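Local coordinates for EF-P arginine 32 rhamnosyl-transferase (Pseudomonas putida KT2440, PDB 5NV8), which belongs to the EarP family of bacterial rhamnosyltransferases, which pair two Rossmann-like domains, and holds 2'-deoxy-thymidine-beta-L-rhamnose in the model, at residues G325-A330 / W358-Q363; N208-N213 / F345-A350; V192-G197 / P224-V229; L163-S168 / R371-P376; K314-L319 / L337-N342. All blocks are in the same frame, centred on the assembly; numbering follows the deposited sequence.

Contact 1 of 5, residues G325-A330 / W358-Q363; sequences GLSDDA and WPELQQ
The hydroxyl of S327 donates to the carboxylate of E360, with OG 2.5 Å from OE1, and meets that oxygen on its syn lone pair, the side facing OE2. The second carboxylate oxygen turns to the backbone of the same serine: S327 N lies 3.5 Å from OE2, a weak bond but a fairly straight one (161°). One acid therefore faces both the side chain and the amide of one residue. The torsions explain the reach. In S327, OG sits between the backbone N and the carbonyl carbon (chi1 60°), and the E360 chain bends at chi2 before presenting its flat end. Serine suits this place, being short enough to keep its hydroxyl beside its own N-H. A330, in the first turn of the helix, brings its methyl group close to the acid, CB lying 3.2 Å from E360 OE1; a small residue fits there.

Van der Waals contacts continue beside the acid. L326 and E360 slide past each other in opposite directions, and L326 CD2 comes 3.7 Å from the carbonyl O of E360. The apolar pairs involve L361, which crosses L326 at about a right angle, its CD2 4.1 Å from L326 CD1, and the same methyl touches A330 CB at 4.4 Å.

S327 is the N-cap of helix 328-343, and E360 belongs to the first turn of helix 358-373. A negative side chain would probably be favoured beside these helix beginnings. The arrangement is that of two helix N-termini tied at the protein surface by an acid-to-N-cap link, within the all-helical run that follows strand 299-302.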
# COMPACT_ATOMS: atom_id res chain seq x y z
N GLY A 325 5.77 17.71 9.98
CA GLY A 325 4.88 18.38 10.90
C GLY A 325 4.88 17.92 12.35
O GLY A 325 4.26 18.57 13.19
N LEU A 326 5.57 16.83 12.68
CA LEU A 326 5.45 16.24 14.00
C LEU A 326 6.42 16.86 15.00
O LEU A 326 7.45 17.43 14.64
CB LEU A 326 5.67 14.73 13.93
CG LEU A 326 4.55 13.94 13.23
CD1 LEU A 326 5.09 12.64 12.66
CD2 LEU A 326 3.40 13.68 14.19
N SER A 327 6.06 16.74 16.28
CA SER A 327 6.90 17.22 17.36
C SER A 327 8.16 16.36 17.48
O SER A 327 8.28 15.30 16.86
CB SER A 327 6.13 17.23 18.68
OG SER A 327 5.70 15.92 19.01
N ASP A 328 9.09 16.82 18.31
CA ASP A 328 10.39 16.15 18.42
C ASP A 328 10.24 14.73 18.96
O ASP A 328 10.93 13.82 18.50
CB ASP A 328 11.32 16.97 19.31
CG ASP A 328 11.70 18.30 18.69
OD1 ASP A 328 12.30 18.30 17.60
OD2 ASP A 328 11.39 19.35 19.30
N ASP A 329 9.34 14.53 19.92
CA ASP A 329 9.13 13.18 20.45
C ASP A 329 8.41 12.30 19.43
O ASP A 329 8.70 11.10 19.33
CB ASP A 329 8.36 13.25 21.76
CG ASP A 329 9.22 13.69 22.94
OD1 ASP A 329 10.46 13.61 22.83
OD2 ASP A 329 8.66 14.12 23.97
N ALA A 330 7.48 12.87 18.66
CA ALA A 330 6.78 12.09 17.65
C ALA A 330 7.63 11.88 16.41
O ALA A 330 7.59 10.80 15.80
CB ALA A 330 5.46 12.76 17.29
N TRP A 358 0.33 8.05 19.74
CA TRP A 358 -0.64 7.62 18.74
C TRP A 358 -1.59 8.72 18.28
O TRP A 358 -1.84 8.81 17.07
CB TRP A 358 -1.43 6.41 19.26
CG TRP A 358 -1.81 5.47 18.17
CD1 TRP A 358 -3.06 5.24 17.68
CD2 TRP A 358 -0.93 4.63 17.41
NE1 TRP A 358 -3.02 4.32 16.67
CE2 TRP A 358 -1.72 3.92 16.48
CE3 TRP A 358 0.45 4.41 17.42
CZ2 TRP A 358 -1.17 3.01 15.58
CZ3 TRP A 358 0.99 3.50 16.53
CH2 TRP A 358 0.18 2.81 15.62
N PRO A 359 -2.15 9.58 19.15
CA PRO A 359 -2.98 10.68 18.64
C PRO A 359 -2.24 11.59 17.67
O PRO A 359 -2.84 12.05 16.68
CB PRO A 359 -3.39 11.43 19.92
CG PRO A 359 -3.38 10.39 20.96
CD PRO A 359 -2.21 9.50 20.63
N GLU A 360 -0.96 11.87 17.92
CA GLU A 360 -0.18 12.68 16.98
C GLU A 360 0.03 11.95 15.67
O GLU A 360 -0.07 12.55 14.59
CB GLU A 360 1.16 13.07 17.60
CG GLU A 360 1.22 14.48 18.16
CD GLU A 360 2.60 15.10 18.05
OE1 GLU A 360 3.50 14.70 18.82
OE2 GLU A 360 2.79 15.98 17.18
N LEU A 361 0.33 10.65 15.73
CA LEU A 361 0.57 9.89 14.51
C LEU A 361 -0.71 9.68 13.71
O LEU A 361 -0.69 9.68 12.48
CB LEU A 361 1.23 8.55 14.84
CG LEU A 361 2.57 8.61 15.58
CD1 LEU A 361 3.23 7.25 15.62
CD2 LEU A 361 3.49 9.64 14.92
N GLN A 362 -1.84 9.49 14.41
CA GLN A 362 -3.13 9.37 13.73
C GLN A 362 -3.44 10.62 12.92
O GLN A 362 -3.82 10.53 11.75
CB GLN A 362 -4.23 9.11 14.76
CG GLN A 362 -4.26 7.71 15.34
CD GLN A 362 -5.47 7.48 16.23
OE1 GLN A 362 -5.35 7.35 17.45
NE2 GLN A 362 -6.65 7.43 15.62
N GLN A 363 -3.29 11.79 13.53
CA GLN A 363 -3.57 13.04 12.83
C GLN A 363 -2.56 13.27 11.71
O GLN A 363 -2.91 13.79 10.64
CB GLN A 363 -3.56 14.21 13.82
CG GLN A 363 -4.27 15.47 13.32
CD GLN A 363 -5.77 15.41 13.47
OE1 GLN A 363 -6.43 14.51 12.93
NE2 GLN A 363 -6.34 16.36 14.21

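Contact 2 of 5, residues N208-N213 / F345-A350; sequences NPQLGN and FDMGQA
Q210 and M347 supply the polar link. The backbone N of M347 donates to Q210 OE1 over 2.6 Å, at 141°, arriving from above the plane of the amide. N213 ND2 reaches the same oxygen from the opposite face, 3.1 Å away, with OE1 lying nearly in the N213 amide plane. Two donors thus hold one carbonyl oxygen between them and should fix the rotation of the Q210 amide. Its chain is bent at chi2 (-101°), which turns CD towards the F345-M347 backbone. The NE2 end lies close to F345 O but at an angle too poor for a hydrogen bond; NE2 instead makes a weak hydrogen bond to D344 OD1, just before the segment. Glutamine suits the place because it can both accept and donate.

Local side-chain-to-backbone bonds shape each segment separately. D346 is the N-cap before helix 347-355: OD1 accepts from G348 N at 3.0 Å, met from above the carboxylate plane, and OD2 takes a weaker bond from Q349 N. On the other segment N208 OD1 accepts from Q210 N at 3.1 Å, an Asx turn set within the type I turn from N208 to L211.

Packing fills the rest. M347 CG lies 3.7 Å from Q210 CB, and N213 CB is 4.1 Å from M347 CB. N213 and D346 cross at about a right angle, with N213 CB 3.8 Å from D346 OD1. M347 then bends away to cover helix 328-343.

Q210 and D346 both hold N-cap positions, so this is a meeting of two helix starts, organised by an Asx turn on one side and an aspartate cap on the other.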
# COMPACT_ATOMS: atom_id res chain seq x y z
N ASN A 208 11.21 -10.12 6.83
CA ASN A 208 11.83 -9.13 7.69
C ASN A 208 12.52 -9.84 8.85
O ASN A 208 11.87 -10.61 9.56
CB ASN A 208 10.80 -8.13 8.21
CG ASN A 208 11.42 -6.81 8.59
OD1 ASN A 208 12.23 -6.73 9.51
ND2 ASN A 208 11.06 -5.75 7.87
N PRO A 209 13.81 -9.61 9.07
CA PRO A 209 14.50 -10.29 10.18
C PRO A 209 14.08 -9.78 11.55
O PRO A 209 14.65 -10.19 12.56
CB PRO A 209 15.98 -9.99 9.89
CG PRO A 209 15.97 -8.73 9.10
CD PRO A 209 14.73 -8.79 8.26
N GLN A 210 13.10 -8.88 11.59
CA GLN A 210 12.62 -8.33 12.85
C GLN A 210 11.15 -8.64 13.11
O GLN A 210 10.57 -8.06 14.04
CB GLN A 210 12.85 -6.81 12.89
CG GLN A 210 14.25 -6.47 13.34
CD GLN A 210 14.30 -6.04 14.79
OE1 GLN A 210 13.28 -6.01 15.48
NE2 GLN A 210 15.50 -5.75 15.28
N LEU A 211 10.54 -9.53 12.33
CA LEU A 211 9.15 -9.90 12.58
C LEU A 211 8.99 -10.52 13.97
O LEU A 211 8.02 -10.23 14.67
CB LEU A 211 8.67 -10.88 11.50
CG LEU A 211 7.32 -11.55 11.74
CD1 LEU A 211 6.17 -10.66 11.27
CD2 LEU A 211 7.27 -12.90 11.04
N GLY A 212 9.95 -11.36 14.38
CA GLY A 212 9.84 -12.01 15.67
C GLY A 212 9.82 -11.03 16.83
O GLY A 212 9.07 -11.21 17.79
N ASN A 213 10.66 -9.99 16.76
CA ASN A 213 10.70 -9.01 17.84
C ASN A 213 9.41 -8.21 17.91
O ASN A 213 8.95 -7.85 19.01
CB ASN A 213 11.90 -8.08 17.67
CG ASN A 213 13.23 -8.79 17.91
OD1 ASN A 213 13.29 -9.81 18.59
ND2 ASN A 213 14.30 -8.24 17.36
N PHE A 345 16.69 -2.85 13.39
CA PHE A 345 16.72 -2.32 14.75
C PHE A 345 15.47 -2.79 15.49
O PHE A 345 14.45 -3.09 14.88
CB PHE A 345 16.81 -0.79 14.75
CG PHE A 345 17.93 -0.25 13.90
CD1 PHE A 345 19.15 -0.91 13.85
CD2 PHE A 345 17.76 0.90 13.15
CE1 PHE A 345 20.18 -0.42 13.07
CE2 PHE A 345 18.78 1.39 12.37
CZ PHE A 345 20.00 0.74 12.33
N ASP A 346 15.57 -2.85 16.82
CA ASP A 346 14.59 -3.56 17.64
C ASP A 346 13.17 -3.08 17.38
O ASP A 346 12.85 -1.90 17.60
CB ASP A 346 14.93 -3.41 19.13
CG ASP A 346 13.96 -4.18 20.04
OD1 ASP A 346 13.27 -5.10 19.55
OD2 ASP A 346 13.91 -3.87 21.24
N MET A 347 12.33 -4.00 16.91
CA MET A 347 10.94 -3.67 16.61
C MET A 347 10.10 -3.48 17.87
O MET A 347 9.03 -2.87 17.79
CB MET A 347 10.32 -4.77 15.74
CG MET A 347 10.28 -4.45 14.25
SD MET A 347 8.99 -3.26 13.82
CE MET A 347 9.92 -1.74 13.69
N GLY A 348 10.56 -3.98 19.02
CA GLY A 348 9.80 -3.79 20.24
C GLY A 348 9.93 -2.38 20.78
O GLY A 348 8.92 -1.71 21.05
N GLN A 349 11.17 -1.90 20.94
CA GLN A 349 11.38 -0.56 21.48
C GLN A 349 10.73 0.51 20.61
O GLN A 349 10.08 1.42 21.12
CB GLN A 349 12.88 -0.28 21.62
CG GLN A 349 13.60 -1.13 22.65
CD GLN A 349 13.09 -0.92 24.06
OE1 GLN A 349 12.59 0.15 24.41
NE2 GLN A 349 13.21 -1.95 24.90
N ALA A 350 10.89 0.39 19.29
CA ALA A 350 10.32 1.38 18.38
C ALA A 350 8.80 1.37 18.42
O ALA A 350 8.16 2.43 18.50
CB ALA A 350 10.83 1.14 16.96

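Contact 3 of 5, residues V192-G197 / P224-V229; sequences VDLVPG and PCHLLV
H226 carries its ring with CG anti to the backbone N: chi1 (-161°) carries CG towards the loop and chi2 (151°) turns the ring so that its ND1-CE1 edge faces it, while V195 sets CG2 anti to its carbonyl carbon and lays that methyl beside the ring. V195 N donates to H226 ND1 over 3.3 Å at 155°, almost in the ring plane, while CG2 of V195 packs 3.4 Å from the same ND1. D193 O also sits at the edge, 3.2 Å from H226 CE1. As ND1 accepts and NE2 bonds to Q261 OE1, the ring is probably neutral with its proton on NE2. Histidine suits a spot that needs an acceptor on one side and a donor on the other.

Apolar side chains fill the flanks: V192 CG2 meets L228 CD2 at 3.9 Å, and V195 CG1 meets P224 CB at 4.3 Å. G197, whose positive phi favours glycine, shares with P224 a water that donates to both carbonyl oxygens.

The loop 192-197 follows helix 180-189 and leads into strand 199-203, which joins strand 225-230 through helix 211-220 in a beta-alpha-beta crossover. Strand 225-230 lies between strands 199-203 and 258-263; H226 and L228 face the loop, whereas C225 and L227 pack on helix 211-220.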
# COMPACT_ATOMS: atom_id res chain seq x y z
N VAL A 192 -13.43 -13.02 9.48
CA VAL A 192 -12.70 -12.36 10.56
C VAL A 192 -13.69 -12.02 11.66
O VAL A 192 -14.65 -11.28 11.43
CB VAL A 192 -11.97 -11.10 10.07
CG1 VAL A 192 -11.47 -10.28 11.25
CG2 VAL A 192 -10.83 -11.47 9.13
N ASP A 193 -13.46 -12.56 12.86
CA ASP A 193 -14.21 -12.20 14.05
C ASP A 193 -13.35 -11.23 14.85
O ASP A 193 -12.44 -11.65 15.58
CB ASP A 193 -14.59 -13.43 14.87
CG ASP A 193 -15.63 -13.13 15.93
OD1 ASP A 193 -15.95 -11.94 16.15
OD2 ASP A 193 -16.13 -14.09 16.56
N LEU A 194 -13.63 -9.94 14.72
CA LEU A 194 -12.82 -8.90 15.35
C LEU A 194 -12.81 -9.07 16.86
O LEU A 194 -13.86 -9.20 17.49
CB LEU A 194 -13.36 -7.52 14.96
CG LEU A 194 -12.61 -6.25 15.34
CD1 LEU A 194 -13.05 -5.71 16.70
CD2 LEU A 194 -11.10 -6.46 15.30
N VAL A 195 -11.61 -9.06 17.44
CA VAL A 195 -11.46 -9.12 18.89
C VAL A 195 -11.92 -7.79 19.47
O VAL A 195 -11.36 -6.74 19.11
CB VAL A 195 -10.01 -9.44 19.30
CG1 VAL A 195 -9.88 -9.51 20.81
CG2 VAL A 195 -9.54 -10.74 18.66
N PRO A 196 -12.92 -7.78 20.35
CA PRO A 196 -13.44 -6.50 20.86
C PRO A 196 -12.37 -5.70 21.59
O PRO A 196 -11.62 -6.24 22.40
CB PRO A 196 -14.57 -6.93 21.80
CG PRO A 196 -14.93 -8.32 21.37
CD PRO A 196 -13.66 -8.93 20.89
N GLY A 197 -12.30 -4.41 21.27
CA GLY A 197 -11.32 -3.53 21.88
C GLY A 197 -9.89 -3.74 21.44
O GLY A 197 -8.98 -3.18 22.07
N PRO A 224 -5.09 -6.03 23.72
CA PRO A 224 -5.08 -7.06 22.67
C PRO A 224 -4.76 -6.49 21.30
O PRO A 224 -4.99 -5.31 21.01
CB PRO A 224 -6.50 -7.62 22.72
CG PRO A 224 -7.33 -6.53 23.31
CD PRO A 224 -6.43 -5.83 24.29
N CYS A 225 -4.24 -7.36 20.44
CA CYS A 225 -3.93 -7.02 19.06
C CYS A 225 -4.49 -8.10 18.15
O CYS A 225 -4.32 -9.29 18.41
CB CYS A 225 -2.42 -6.86 18.84
SG CYS A 225 -1.94 -6.65 17.10
N HIS A 226 -5.16 -7.67 17.07
CA HIS A 226 -5.68 -8.56 16.04
C HIS A 226 -4.93 -8.27 14.75
O HIS A 226 -5.10 -7.20 14.15
CB HIS A 226 -7.18 -8.38 15.86
CG HIS A 226 -7.85 -9.54 15.17
ND1 HIS A 226 -9.17 -9.87 15.40
CD2 HIS A 226 -7.38 -10.43 14.27
CE1 HIS A 226 -9.48 -10.93 14.67
NE2 HIS A 226 -8.42 -11.28 13.97
N LEU A 227 -4.09 -9.21 14.32
CA LEU A 227 -3.23 -9.04 13.16
C LEU A 227 -3.80 -9.82 11.98
O LEU A 227 -4.04 -11.03 12.09
CB LEU A 227 -1.80 -9.50 13.46
CG LEU A 227 -0.73 -9.35 12.38
CD1 LEU A 227 -0.31 -7.90 12.22
CD2 LEU A 227 0.47 -10.23 12.69
N LEU A 228 -4.02 -9.14 10.86
CA LEU A 228 -4.54 -9.74 9.65
C LEU A 228 -3.41 -9.86 8.63
O LEU A 228 -2.78 -8.86 8.29
CB LEU A 228 -5.70 -8.92 9.09
CG LEU A 228 -6.90 -8.77 10.04
CD1 LEU A 228 -8.00 -7.91 9.43
CD2 LEU A 228 -7.44 -10.12 10.47
N VAL A 229 -3.17 -11.08 8.16
CA VAL A 229 -2.01 -11.40 7.35
C VAL A 229 -2.49 -12.07 6.06
O VAL A 229 -2.86 -13.23 6.05
CB VAL A 229 -1.03 -12.32 8.11
CG1 VAL A 229 0.09 -12.78 7.21
CG2 VAL A 229 -0.49 -11.62 9.35
O HOH W 1 -6.45 -3.23 22.40

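Contact 4 of 5, residues L163-S168 / R371-P376; sequences LLREGS and RQAAQP
R165 grips the carbonyl of Q375 with the end of its guanidinium. NH2 donates to Q375 O over 2.7 Å at 146°, tilted 18° from the carbonyl plane, and NH1 adds a weak bond of 3.1 Å to the same oxygen. Two N-H groups therefore share one backbone acceptor. The chain runs out with CG anti to the backbone N and bends at chi3 (43°), which turns NE towards A373. Arginine suits the place, being long enough to cross from the loop and rich enough in donors to serve a backbone carbonyl in the turn that holds Q375 and P376.

A373 lies over one face of the guanidinium, its CA 3.2 Å from NH1, and its CB touches R165 CD at 3.7 Å; a small residue lets the flat group come close. Nearby a water joins the backbones, accepting from L163 N and donating to P376 O at 3.3 Å. L163 packs its CD1 methyl obliquely across the Q372 side chain.

W294 of helix 287-295 touches L163, R165, Q372 and A373, so it packs against both segments. L164 turns the other way onto helix 30-43, and E166 forms salt bridges with R36 and R291. The loop before helix 169-177 thereby joins helix 358-373 to helices 30-43 and 287-295.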
# COMPACT_ATOMS: atom_id res chain seq x y z
N LEU A 163 1.02 10.67 -8.18
CA LEU A 163 0.67 9.34 -7.71
C LEU A 163 -0.69 8.94 -8.26
O LEU A 163 -1.54 9.79 -8.54
CB LEU A 163 0.65 9.27 -6.17
CG LEU A 163 1.75 10.06 -5.45
CD1 LEU A 163 1.41 10.27 -3.98
CD2 LEU A 163 3.10 9.36 -5.58
N LEU A 164 -0.89 7.63 -8.42
CA LEU A 164 -2.17 7.11 -8.87
C LEU A 164 -3.21 7.30 -7.77
O LEU A 164 -3.05 6.78 -6.66
CB LEU A 164 -2.05 5.64 -9.25
CG LEU A 164 -1.10 5.33 -10.40
CD1 LEU A 164 -0.59 3.90 -10.29
CD2 LEU A 164 -1.78 5.57 -11.74
N ARG A 165 -4.27 8.04 -8.09
CA ARG A 165 -5.35 8.28 -7.14
C ARG A 165 -6.64 8.41 -7.93
O ARG A 165 -6.80 9.35 -8.72
CB ARG A 165 -5.09 9.54 -6.31
CG ARG A 165 -5.98 9.70 -5.09
CD ARG A 165 -6.02 11.15 -4.61
NE ARG A 165 -6.14 12.11 -5.70
CZ ARG A 165 -5.16 12.90 -6.12
NH1 ARG A 165 -3.96 12.82 -5.56
NH2 ARG A 165 -5.36 13.74 -7.12
N GLU A 166 -7.54 7.45 -7.74
CA GLU A 166 -8.84 7.49 -8.40
C GLU A 166 -9.64 8.70 -7.94
O GLU A 166 -9.56 9.13 -6.78
CB GLU A 166 -9.62 6.20 -8.10
CG GLU A 166 -8.95 4.91 -8.57
CD GLU A 166 -7.83 4.43 -7.65
OE1 GLU A 166 -7.45 5.17 -6.71
OE2 GLU A 166 -7.33 3.31 -7.87
N GLY A 167 -10.45 9.24 -8.86
CA GLY A 167 -11.20 10.46 -8.57
C GLY A 167 -12.10 10.36 -7.36
O GLY A 167 -12.24 11.33 -6.61
N SER A 168 -12.72 9.19 -7.13
CA SER A 168 -13.67 9.02 -6.04
C SER A 168 -13.12 8.18 -4.89
O SER A 168 -13.89 7.71 -4.05
CB SER A 168 -14.97 8.40 -6.57
OG SER A 168 -14.77 7.04 -6.93
N ARG A 371 -2.93 16.34 2.12
CA ARG A 371 -1.94 17.16 1.43
C ARG A 371 -1.53 16.53 0.10
O ARG A 371 -1.42 17.23 -0.92
CB ARG A 371 -0.72 17.37 2.32
CG ARG A 371 0.51 17.91 1.60
CD ARG A 371 1.76 17.77 2.46
NE ARG A 371 2.90 17.27 1.69
CZ ARG A 371 3.90 18.04 1.26
NH1 ARG A 371 3.90 19.34 1.53
NH2 ARG A 371 4.89 17.50 0.57
N GLN A 372 -1.32 15.22 0.09
CA GLN A 372 -0.90 14.55 -1.14
C GLN A 372 -2.00 14.60 -2.20
O GLN A 372 -1.71 14.82 -3.38
CB GLN A 372 -0.51 13.10 -0.84
CG GLN A 372 0.94 12.92 -0.40
CD GLN A 372 1.90 13.86 -1.12
OE1 GLN A 372 2.27 13.61 -2.27
NE2 GLN A 372 2.32 14.92 -0.45
N ALA A 373 -3.26 14.42 -1.80
CA ALA A 373 -4.35 14.40 -2.76
C ALA A 373 -4.66 15.76 -3.35
O ALA A 373 -5.41 15.84 -4.33
CB ALA A 373 -5.61 13.83 -2.11
N ALA A 374 -4.10 16.84 -2.79
CA ALA A 374 -4.37 18.17 -3.32
C ALA A 374 -3.76 18.39 -4.70
O ALA A 374 -4.18 19.30 -5.41
CB ALA A 374 -3.86 19.23 -2.34
N GLN A 375 -2.78 17.57 -5.08
CA GLN A 375 -2.11 17.56 -6.37
C GLN A 375 -2.84 16.64 -7.34
O GLN A 375 -3.32 15.57 -6.94
CB GLN A 375 -0.66 17.10 -6.22
CG GLN A 375 0.15 17.13 -7.50
CD GLN A 375 1.62 16.81 -7.27
OE1 GLN A 375 2.04 16.54 -6.15
NE2 GLN A 375 2.41 16.85 -8.34
N PRO A 376 -2.97 17.04 -8.60
CA PRO A 376 -3.59 16.16 -9.60
C PRO A 376 -2.91 14.80 -9.64
O PRO A 376 -1.70 14.67 -9.44
CB PRO A 376 -3.41 16.93 -10.91
CG PRO A 376 -3.40 18.35 -10.49
CD PRO A 376 -2.71 18.39 -9.15
O HOH W 2 -0.62 13.04 -6.84

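Contact 5 of 5, residues K314-L319 / L337-N342; sequences KLEAFL and LWRAWN
W338 takes the middle of the contact and meets L315, F318 and L319. L319 CD2 lies 3.9 Å from W338 CE3, and L315 CD2 comes to the edge of the indole, near its plane. F318 is an aromatic partner of limited overlap: its ring and the six-membered ring of W338 are near parallel but slid apart, with centroids 5.6 Å apart, and CE2 of F318 approaches CZ3 of W338 to 3.3 Å. A tryptophan suits a gap this wide, since the axes of the two short segments come no closer than 11.0 Å and run nearly antiparallel (165°).

Outward, N342 meets L315 by its ND2 side. The amide is otherwise engaged: ND2 donates to W338 O at 2.9 Å and to W301 O, and OD1 accepts from I303 N. Asparagine thus fastens the end of helix 328-343 to strand 299-302 and the chain just beyond it.

At the rim R339, extended from CG to NE, approaches E316 side-on. NH2 and NE both donate to E316 OE1, at 2.6 and 2.8 Å, and NE adds a weak bond to OE2. OE1 lies in the guanidinium plane, although the two flat groups are turned 46° apart.

The chemistry implies a layered seam: apolar side chains and an aromatic pair bury the inner face, and a salt bridge, in which charges probably stabilise each other, closes the partly exposed edge.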
# COMPACT_ATOMS: atom_id res chain seq x y z
N LYS A 314 16.40 4.89 -0.55
CA LYS A 314 15.26 5.75 -0.84
C LYS A 314 14.28 5.84 0.32
O LYS A 314 13.26 6.52 0.20
CB LYS A 314 14.53 5.24 -2.09
CG LYS A 314 15.45 4.66 -3.14
CD LYS A 314 14.81 4.70 -4.52
N LEU A 315 14.59 5.20 1.45
CA LEU A 315 13.70 5.24 2.60
C LEU A 315 13.75 6.61 3.27
O LEU A 315 12.72 7.26 3.47
CB LEU A 315 14.07 4.10 3.56
CG LEU A 315 13.29 3.82 4.85
CD1 LEU A 315 13.74 4.69 6.01
CD2 LEU A 315 11.80 3.99 4.59
N GLU A 316 14.96 7.09 3.60
CA GLU A 316 15.08 8.37 4.29
C GLU A 316 14.66 9.54 3.40
O GLU A 316 14.21 10.57 3.91
CB GLU A 316 16.50 8.56 4.81
CG GLU A 316 17.11 7.31 5.46
CD GLU A 316 16.89 7.24 6.97
OE1 GLU A 316 16.43 8.24 7.56
OE2 GLU A 316 17.18 6.18 7.57
N ALA A 317 14.79 9.40 2.08
CA ALA A 317 14.27 10.44 1.19
C ALA A 317 12.76 10.53 1.28
O ALA A 317 12.19 11.61 1.09
CB ALA A 317 14.72 10.20 -0.25
N PHE A 318 12.08 9.42 1.59
CA PHE A 318 10.64 9.50 1.80
C PHE A 318 10.31 10.19 3.12
O PHE A 318 9.36 10.98 3.19
CB PHE A 318 10.01 8.11 1.76
CG PHE A 318 8.56 8.12 2.12
CD1 PHE A 318 7.65 8.81 1.34
CD2 PHE A 318 8.11 7.46 3.25
CE1 PHE A 318 6.32 8.85 1.67
CE2 PHE A 318 6.76 7.49 3.58
CZ PHE A 318 5.87 8.18 2.79
N LEU A 319 11.09 9.92 4.17
CA LEU A 319 10.77 10.48 5.47
C LEU A 319 11.06 11.97 5.56
O LEU A 319 10.51 12.64 6.44
CB LEU A 319 11.54 9.77 6.58
CG LEU A 319 11.36 8.27 6.73
CD1 LEU A 319 12.59 7.70 7.41
CD2 LEU A 319 10.10 7.96 7.52
N LEU A 337 10.74 3.92 14.20
CA LEU A 337 9.82 2.86 13.79
C LEU A 337 10.12 2.38 12.38
O LEU A 337 10.21 1.17 12.13
CB LEU A 337 8.37 3.36 13.87
CG LEU A 337 7.28 2.29 13.68
CD1 LEU A 337 7.57 1.02 14.47
CD2 LEU A 337 5.90 2.85 14.00
N TRP A 338 10.28 3.31 11.44
CA TRP A 338 10.41 2.95 10.04
C TRP A 338 11.82 2.45 9.71
O TRP A 338 11.98 1.53 8.90
CB TRP A 338 10.04 4.14 9.16
CG TRP A 338 8.56 4.37 9.07
CD1 TRP A 338 7.67 4.39 10.10
CD2 TRP A 338 7.81 4.62 7.88
NE1 TRP A 338 6.40 4.63 9.63
CE2 TRP A 338 6.46 4.78 8.26
CE3 TRP A 338 8.14 4.72 6.53
CZ2 TRP A 338 5.45 5.03 7.34
CZ3 TRP A 338 7.14 4.97 5.62
CH2 TRP A 338 5.80 5.12 6.03
N ARG A 339 12.85 3.05 10.32
CA ARG A 339 14.21 2.57 10.09
C ARG A 339 14.40 1.16 10.64
O ARG A 339 15.09 0.34 10.03
CB ARG A 339 15.21 3.53 10.72
CG ARG A 339 15.35 4.86 10.00
CD ARG A 339 16.15 5.85 10.83
NE ARG A 339 16.45 7.07 10.08
CZ ARG A 339 16.99 8.16 10.62
NH1 ARG A 339 17.29 8.18 11.91
NH2 ARG A 339 17.23 9.22 9.87
N ALA A 340 13.78 0.87 11.79
CA ALA A 340 13.94 -0.44 12.41
C ALA A 340 13.38 -1.55 11.53
O ALA A 340 13.98 -2.63 11.40
CB ALA A 340 13.26 -0.45 13.78
N TRP A 341 12.22 -1.32 10.91
CA TRP A 341 11.60 -2.29 10.02
C TRP A 341 12.40 -2.52 8.75
O TRP A 341 12.13 -3.50 8.04
CB TRP A 341 10.17 -1.83 9.68
CG TRP A 341 9.27 -2.88 9.08
CD1 TRP A 341 8.59 -2.79 7.90
CD2 TRP A 341 8.94 -4.16 9.65
NE1 TRP A 341 7.86 -3.94 7.70
CE2 TRP A 341 8.06 -4.79 8.75
CE3 TRP A 341 9.31 -4.83 10.82
CZ2 TRP A 341 7.54 -6.06 8.99
CZ3 TRP A 341 8.79 -6.09 11.06
CH2 TRP A 341 7.91 -6.69 10.14
N ASN A 342 13.37 -1.66 8.44
CA ASN A 342 14.15 -1.78 7.22
C ASN A 342 15.65 -1.92 7.46
O ASN A 342 16.37 -2.28 6.52
CB ASN A 342 13.92 -0.56 6.32
CG ASN A 342 12.50 -0.50 5.76
OD1 ASN A 342 12.14 -1.27 4.86
ND2 ASN A 342 11.69 0.41 6.29

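How the contacts relate
Contact 1 lies on the surface, whereas contacts 2 to 5 are partly buried, and none is fully enclosed. Helix 328-343 serves contact 1 near its start and contact 5 near its end, with helix 358-373 shared by contacts 1 and 4. Contacts 2 and 5 touch directly: N208 ND2 probably bonds to W341 O, and M347 packs on L337 and W341. Contact 3 stands apart as the one built on a beta strand, where a probably neutral histidine, aliphatic residues and a proline replace the acid and arginine chemistry of contacts 1, 4 and 5. Side-chain-to-backbone bonds dominate contacts 2 and 4, while contact 5 has the aromatic pair and the salt bridge.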